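Local coordinates for protein transcriptional regulator AefR (Pseudomonas syringae pv. tomato, PDB 3CDL) that probably binds operator DNA through an N-terminal helix-turn-helix of the TetR family and regulates transcription as a homodimer, at the interface of chains A and B. Coordinates in Å, arbitrary orientation; residue numbers count along the deposited sequence, not the author numbering. Chains: chain A/B, Transcriptional regulator AefR.

Contact 1: the interface of chains A and B. Residues chain A 166, 186, 190-191, 194; chain B 154, 158, 198-199.
A:Phe166 lays the CZ end of its ring over the face of B:Phe154, and this tilted, offset ring contact forms the dense end of a helix-bundle dimer interface of the kind TetR regulators use. CZ of A:Phe166 stands 3.9 Å above the plane of the B:Phe154 ring, over its centre, and the two side chains cross at about a right angle. The rim of A:Phe166 also receives, in its own plane, the backbone O of B:Phe154, 3.5 Å from CZ, and the CG methylene of B:Gln158. With CG anti to the backbone N (chi1 -168°), the B:Phe154 ring is carried towards A:Phe166, and its CE2 rim meets CB of A:Ser190 at 3.6 Å.

Beside this packing sits a polar relay. The hydroxyl OG of A:Ser190 donates to the amide OE1 of B:Gln158 at 3.1 Å, arriving tilted 22° from the carbonyl plane. Because NE2 of the same amide is engaged by B:Tyr199, the two ends are told apart and the rotation of the amide is fixed.

The fit is looser between A:Met194, modelled as selenomethionine, and B:Trp198, where CG comes no nearer than 4.0 Å to CD1; the placing of its methyl CE against B:Tyr199 is doubtful. Within chain B, that indole edge rests on the B:Tyr199 ring, whose phenol OH accepts from NE2 of B:Gln158 at 2.6 Å, nearly in the amide plane.

Contact 2: the interface of chains A and B. Residues chain A 157-158, 161-162, 165; chain B 161-162, 165-166.
A:Ala161 and B:Ala161 face each other where the two copies of helix 152-167 cross, and small side chains let the backbones come close in this central layer of the dimer interface. The apolar contacts begin here: the two CB methyls, one from A:Ala161 and one from B:Ala161, are 4.0 Å apart. Each methyl also packs beside the serine one turn further along the partner helix, with CB of A:Ala161 3.3 Å from CB of B:Ser165. To one side, the leucines mesh more loosely. CD1 of B:Leu162 reaches CB of A:Gln158 at 3.9 Å and CD2 of A:Leu162 at 4.1 Å, so the branched ends cross rather than interlock.

A ring contact extends the patch. A:Thr157 lays its methyl over one face of the B:Phe166 ring, CG2 being 3.8 Å from the ring centroid and shifted towards the CE1 side of the rim. The threonine CG2 lies anti to the backbone N (OG1 at chi1 -63°), which turns the methyl, not the hydroxyl, to the aromatic face.

Two hydrogen bonds within the chains fold the serine hydroxyls back on their own helices. Both Ser165 side chains place OG between the backbone N and the carbonyl carbon. From there OG of B:Ser165 donates to O of B:Ala161 at 2.9 Å, and OG of A:Ser165 bonds in the carbonyl plane of A:Ala161, 2.6 Å from its O.

Contact 3: the interface of chains A and B. Residues chain A 174; chain B 113, 123, 127.
A:Phe174 lies flat against the indole of B:Trp123, a case of an aromatic stack joining two chains. The two ring planes are almost parallel, 7° apart, and the centroid of the phenyl ring is 4.3 Å from that of the six-membered indole ring. The overlap is therefore offset, each ring placing a rim atom over the other: CE1 of A:Phe174 comes within 3.6 Å of CZ3 of B:Trp123, while CD1 hangs over the CD2–CE3 bond. Although the rings are parallel, the side chains themselves cross at about a right angle.

Aliphatic packing continues the stack towards the backbones, where CB of A:Phe174 meets CB of B:Trp123 at 3.9 Å. A:Phe174 ends the short helix 169-174, and its CG sits between the backbone N and the carbonyl carbon (chi1 55°), which swings the ring across to the partner.

Edge contacts within chain B border the indole. CG2 of B:Thr113 lies in the ring plane at the pyrrole edge, and CG2 of B:Ile127 lies in plane at the benzo edge, 4.0 Å from CZ3 of B:Trp123. These neighbours at both ends would limit its sliding in plane and should steady the face shown to A:Phe174.

By pairing the end of helix 169-174 with helix 117-125 of the other subunit, the stack ties peripheral parts of the two regulatory domains together and widens the dimer contact beyond the helix bundle.

Contact 4: the interface of chains A and B. Residues chain A 22, 26, 107-108, 111, 115; chain B 114-115.
The two imidazole nitrogens of B:His115 lie near backbone groups of A:Gly26 and A:Arg107: ND1 is 3.4 Å from the glycine N, and NE2 is 3.5 Å from O of A:Arg107. Both separations are long, and the coordinates support close polar packing here rather than hydrogen bonds. The firmer feature is the ring face. CA of A:Gly26 sits over its centre, 3.3 Å from the centroid, in a CH-pi contact, with no side chain on the glycine to hold the ring away.

B:Ile114 supplies the apolar half. Its CG1 lies anti to the backbone N (chi1 -174°) and reaches along the aliphatic stem of A:Arg107, 3.5 Å from CG; the two side chains slide past each other in opposite directions. Its other branch, CG2, approaches the NE2-CE1 side of the A:His115 ring from off its plane, 3.8 Å from NE2, while CD1 approaches the backbone of A:Gly111. The guanidinium plane of A:Arg107 stands nearly upright to the B:His115 ring, 85° away.

The end of helix 100-114 of chain B and the residue after it thus fit where the turn following helix 8-25, begun by A:Gly26, packs near helix 100-114 of chain A.

Contact 1: the interface of chains A and B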
# COMPACT_ATOMS: atom_id res chain seq x y z
N PHE A 166 -0.32 -8.27 2.76
CA PHE A 166 -0.88 -8.97 3.91
C PHE A 166 -0.37 -8.35 5.20
O PHE A 166 -1.06 -8.37 6.23
CB PHE A 166 -0.44 -10.43 3.91
CG PHE A 166 -1.12 -11.29 2.86
CD1 PHE A 166 -2.41 -11.82 3.09
CD2 PHE A 166 -0.46 -11.62 1.66
CE1 PHE A 166 -3.03 -12.61 2.13
CE2 PHE A 166 -1.08 -12.43 0.72
CZ PHE A 166 -2.37 -12.94 0.97
N ASN A 186 2.30 -18.83 6.29
CA ASN A 186 1.51 -19.13 5.10
C ASN A 186 1.71 -18.12 3.97
O ASN A 186 1.65 -18.50 2.80
CB ASN A 186 0.02 -19.16 5.38
CG ASN A 186 -0.40 -20.32 6.27
OD1 ASN A 186 -1.45 -20.25 6.90
ND2 ASN A 186 0.40 -21.38 6.34
N SER A 190 3.43 -19.27 0.47
CA SER A 190 2.60 -19.11 -0.72
C SER A 190 3.29 -18.21 -1.74
O SER A 190 3.30 -18.53 -2.93
CB SER A 190 1.25 -18.52 -0.37
OG SER A 190 0.32 -18.83 -1.38
N ALA A 191 3.87 -17.12 -1.28
CA ALA A 191 4.67 -16.25 -2.13
C ALA A 191 5.77 -17.05 -2.81
O ALA A 191 5.97 -16.94 -4.03
CB ALA A 191 5.27 -15.06 -1.32
N MSE A 194 4.23 -19.51 -5.43
CA MSE A 194 3.76 -18.66 -6.52
C MSE A 194 4.89 -18.09 -7.36
O MSE A 194 4.88 -18.17 -8.60
CB MSE A 194 2.97 -17.50 -5.93
CG MSE A 194 1.50 -17.75 -5.76
SE MSE A 194 0.63 -16.16 -6.48
CE MSE A 194 -1.01 -17.05 -6.95
N PHE B 154 -7.60 -15.31 0.90
CA PHE B 154 -6.14 -15.37 0.80
C PHE B 154 -5.70 -15.27 -0.68
O PHE B 154 -4.78 -14.51 -1.03
CB PHE B 154 -5.65 -16.66 1.46
CG PHE B 154 -4.18 -16.71 1.68
CD1 PHE B 154 -3.62 -16.23 2.86
CD2 PHE B 154 -3.33 -17.27 0.71
CE1 PHE B 154 -2.25 -16.27 3.07
CE2 PHE B 154 -1.94 -17.33 0.92
CZ PHE B 154 -1.41 -16.83 2.10
N GLN B 158 -3.55 -11.84 -3.04
CA GLN B 158 -2.40 -12.02 -3.92
C GLN B 158 -2.76 -11.54 -5.31
O GLN B 158 -2.02 -10.74 -5.92
CB GLN B 158 -2.03 -13.51 -3.95
CG GLN B 158 -1.64 -14.09 -2.59
CD GLN B 158 -1.32 -15.55 -2.67
OE1 GLN B 158 -0.20 -15.95 -2.39
NE2 GLN B 158 -2.29 -16.38 -3.07
N TRP B 198 0.06 -21.35 -10.40
CA TRP B 198 0.09 -22.00 -9.08
C TRP B 198 -1.24 -22.62 -8.69
O TRP B 198 -1.28 -23.73 -8.17
CB TRP B 198 0.58 -21.03 -7.99
CG TRP B 198 0.52 -21.65 -6.61
CD1 TRP B 198 -0.31 -21.30 -5.60
CD2 TRP B 198 1.30 -22.77 -6.12
NE1 TRP B 198 -0.11 -22.11 -4.50
CE2 TRP B 198 0.87 -23.02 -4.80
CE3 TRP B 198 2.29 -23.59 -6.68
CZ2 TRP B 198 1.42 -24.05 -4.01
CZ3 TRP B 198 2.84 -24.62 -5.89
CH2 TRP B 198 2.40 -24.83 -4.57
N TYR B 199 -2.34 -21.93 -8.93
CA TYR B 199 -3.64 -22.38 -8.42
C TYR B 199 -4.48 -23.28 -9.31
O TYR B 199 -5.32 -24.06 -8.80
CB TYR B 199 -4.46 -21.19 -7.98
CG TYR B 199 -3.99 -20.63 -6.67
CD1 TYR B 199 -4.07 -21.37 -5.49
CD2 TYR B 199 -3.48 -19.34 -6.61
CE1 TYR B 199 -3.64 -20.83 -4.30
CE2 TYR B 199 -3.05 -18.80 -5.42
CZ TYR B 199 -3.12 -19.53 -4.28
OH TYR B 199 -2.68 -18.94 -3.12

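Contact 2: the interface of chains A and B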
# COMPACT_ATOMS: atom_id res chain seq x y z
N THR A 157 9.19 -6.24 -7.43
CA THR A 157 7.93 -5.61 -7.07
C THR A 157 6.86 -6.64 -6.78
O THR A 157 6.08 -6.47 -5.84
CB THR A 157 7.38 -4.65 -8.15
OG1 THR A 157 8.26 -3.55 -8.34
CG2 THR A 157 6.07 -4.06 -7.69
N GLN A 158 6.78 -7.68 -7.61
CA GLN A 158 5.73 -8.71 -7.45
C GLN A 158 6.01 -9.56 -6.25
O GLN A 158 5.10 -9.95 -5.56
CB GLN A 158 5.66 -9.65 -8.65
CG GLN A 158 5.05 -9.08 -9.87
CD GLN A 158 5.18 -10.02 -11.05
OE1 GLN A 158 4.23 -10.20 -11.84
NE2 GLN A 158 6.37 -10.63 -11.18
N ALA A 161 4.96 -7.53 -3.22
CA ALA A 161 3.51 -7.36 -3.19
C ALA A 161 2.80 -8.52 -2.52
O ALA A 161 1.77 -8.35 -1.89
CB ALA A 161 2.95 -7.15 -4.62
N LEU A 162 3.38 -9.70 -2.65
CA LEU A 162 2.81 -10.92 -2.10
C LEU A 162 3.00 -11.01 -0.59
O LEU A 162 2.37 -11.83 0.07
CB LEU A 162 3.45 -12.13 -2.81
CG LEU A 162 3.01 -12.45 -4.25
CD1 LEU A 162 3.69 -13.71 -4.64
CD2 LEU A 162 1.50 -12.57 -4.42
N SER A 165 1.09 -6.96 0.76
CA SER A 165 -0.39 -6.94 0.73
C SER A 165 -1.05 -7.48 1.99
O SER A 165 -2.22 -7.17 2.26
CB SER A 165 -0.96 -7.69 -0.49
OG SER A 165 -0.43 -9.00 -0.63
N ALA B 161 -2.91 -7.80 -5.14
CA ALA B 161 -1.53 -7.37 -4.93
C ALA B 161 -0.69 -7.34 -6.20
O ALA B 161 0.15 -6.48 -6.39
CB ALA B 161 -0.84 -8.29 -3.89
N LEU B 162 -0.90 -8.32 -7.06
CA LEU B 162 -0.12 -8.39 -8.29
C LEU B 162 -0.41 -7.22 -9.23
O LEU B 162 0.43 -6.90 -10.04
CB LEU B 162 -0.33 -9.75 -8.98
CG LEU B 162 0.69 -10.90 -8.77
CD1 LEU B 162 1.93 -10.53 -7.94
CD2 LEU B 162 0.05 -12.24 -8.30
N SER B 165 0.26 -3.35 -6.87
CA SER B 165 1.66 -3.04 -6.54
C SER B 165 2.31 -2.20 -7.63
O SER B 165 3.34 -1.55 -7.39
CB SER B 165 2.45 -4.32 -6.28
OG SER B 165 2.51 -5.15 -7.44
N PHE B 166 1.68 -2.18 -8.80
CA PHE B 166 2.09 -1.37 -9.95
C PHE B 166 1.12 -0.24 -10.25
O PHE B 166 1.51 0.85 -10.65
CB PHE B 166 2.21 -2.24 -11.23
CG PHE B 166 3.26 -3.31 -11.14
CD1 PHE B 166 4.62 -2.98 -11.20
CD2 PHE B 166 2.89 -4.65 -10.97
CE1 PHE B 166 5.59 -3.97 -11.11
CE2 PHE B 166 3.85 -5.65 -10.88
CZ PHE B 166 5.20 -5.31 -10.95

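Contact 3: the interface of chains A and B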
# COMPACT_ATOMS: atom_id res chain seq x y z
N PHE A 174 -4.44 1.16 7.86
CA PHE A 174 -5.53 1.11 8.87
C PHE A 174 -5.24 0.26 10.14
O PHE A 174 -6.12 -0.37 10.70
CB PHE A 174 -6.90 0.75 8.23
CG PHE A 174 -6.89 -0.52 7.44
CD1 PHE A 174 -6.57 -0.51 6.08
CD2 PHE A 174 -7.22 -1.74 8.05
CE1 PHE A 174 -6.54 -1.70 5.32
CE2 PHE A 174 -7.20 -2.94 7.30
CZ PHE A 174 -6.87 -2.91 5.93
N THR B 113 -7.10 8.09 6.74
CA THR B 113 -7.13 7.02 7.75
C THR B 113 -5.79 6.69 8.36
O THR B 113 -5.74 6.23 9.49
CB THR B 113 -7.93 5.71 7.32
OG1 THR B 113 -7.04 4.75 6.75
CG2 THR B 113 -9.00 6.01 6.33
N TRP B 123 -12.66 1.82 8.58
CA TRP B 123 -12.08 1.15 7.42
C TRP B 123 -12.13 -0.36 7.64
O TRP B 123 -12.58 -1.11 6.78
CB TRP B 123 -10.62 1.57 7.29
CG TRP B 123 -10.09 1.76 5.92
CD1 TRP B 123 -9.68 2.93 5.37
CD2 TRP B 123 -9.88 0.74 4.92
NE1 TRP B 123 -9.23 2.72 4.08
CE2 TRP B 123 -9.34 1.38 3.78
CE3 TRP B 123 -10.10 -0.64 4.88
CZ2 TRP B 123 -9.03 0.69 2.61
CZ3 TRP B 123 -9.79 -1.33 3.72
CH2 TRP B 123 -9.26 -0.66 2.59
N ILE B 127 -14.23 -3.50 6.01
CA ILE B 127 -13.47 -4.41 5.15
C ILE B 127 -13.59 -5.84 5.70
O ILE B 127 -12.74 -6.70 5.47
CB ILE B 127 -11.99 -3.91 4.89
CG1 ILE B 127 -11.54 -4.28 3.47
CG2 ILE B 127 -11.00 -4.39 5.96
CD1 ILE B 127 -12.21 -3.45 2.34

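Contact 4: the interface of chains A and B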
# COMPACT_ATOMS: atom_id res chain seq x y z
N PHE A 22 6.11 11.72 15.59
CA PHE A 22 5.73 11.31 14.24
C PHE A 22 4.95 9.95 14.23
O PHE A 22 3.84 9.84 13.68
CB PHE A 22 6.98 11.22 13.34
CG PHE A 22 7.63 12.57 13.00
CD1 PHE A 22 8.96 12.61 12.58
CD2 PHE A 22 6.92 13.76 13.03
CE1 PHE A 22 9.59 13.82 12.22
CE2 PHE A 22 7.54 14.98 12.68
CZ PHE A 22 8.87 15.00 12.28
N GLY A 26 1.61 11.31 13.12
CA GLY A 26 2.01 11.58 11.74
C GLY A 26 3.05 12.69 11.61
O GLY A 26 3.24 13.50 12.51
N ARG A 107 5.06 3.84 8.63
CA ARG A 107 3.82 4.63 8.55
C ARG A 107 4.05 6.13 8.44
O ARG A 107 3.39 6.78 7.63
CB ARG A 107 2.87 4.32 9.74
CG ARG A 107 1.39 4.76 9.55
CD ARG A 107 0.43 3.98 10.48
NE ARG A 107 1.20 3.55 11.64
CZ ARG A 107 1.30 2.32 12.10
NH1 ARG A 107 0.58 1.34 11.58
NH2 ARG A 107 2.11 2.08 13.12
N VAL A 108 4.95 6.68 9.28
CA VAL A 108 5.24 8.12 9.18
C VAL A 108 5.67 8.47 7.75
O VAL A 108 5.19 9.45 7.16
CB VAL A 108 6.18 8.78 10.33
CG1 VAL A 108 6.65 7.81 11.41
CG2 VAL A 108 7.34 9.63 9.74
N GLY A 111 2.88 8.20 5.22
CA GLY A 111 1.96 9.32 5.43
C GLY A 111 2.51 10.65 4.97
O GLY A 111 1.76 11.54 4.52
N HIS A 115 0.58 12.96 2.08
CA HIS A 115 0.23 14.29 2.57
C HIS A 115 1.04 15.38 1.84
O HIS A 115 0.63 16.54 1.82
CB HIS A 115 0.33 14.41 4.11
CG HIS A 115 -0.57 13.48 4.88
ND1 HIS A 115 -0.36 13.16 6.21
CD2 HIS A 115 -1.68 12.79 4.51
CE1 HIS A 115 -1.30 12.33 6.63
NE2 HIS A 115 -2.10 12.07 5.61
N ILE B 114 -4.71 6.94 7.62
CA ILE B 114 -3.36 6.48 8.01
C ILE B 114 -2.96 6.84 9.45
O ILE B 114 -2.56 5.94 10.23
CB ILE B 114 -2.25 6.88 6.97
CG1 ILE B 114 -0.89 6.26 7.33
CG2 ILE B 114 -2.17 8.41 6.76
CD1 ILE B 114 -0.01 5.90 6.11
N HIS B 115 -3.10 8.11 9.81
CA HIS B 115 -2.79 8.55 11.18
C HIS B 115 -4.03 8.86 12.03
O HIS B 115 -3.98 9.69 12.91
CB HIS B 115 -1.78 9.72 11.18
CG HIS B 115 -0.42 9.31 10.71
ND1 HIS B 115 0.45 8.58 11.50
CD2 HIS B 115 0.20 9.48 9.52
CE1 HIS B 115 1.56 8.33 10.82
NE2 HIS B 115 1.43 8.87 9.61

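Contacts 1 and 2 are neighbours, their C-alpha centres about 11 Å apart, and share helix 152-167; Phe166 and Gln158 serve both, from opposite chains. Together with helix 181-199 they form the bundle typical of TetR dimers. Contacts 3 and 4 lie about 14 Å apart and are linked by helix 100-114 of chain B, whose last residues are B:Thr113 and B:Ile114, with B:His115 immediately after. Contact 4 is about 29 Å from contact 1, nearer the DNA-binding part. With the two-fold repeating each contact, the dimer is fastened along its length, a layout that could couple the regulatory domains to the DNA-binding heads.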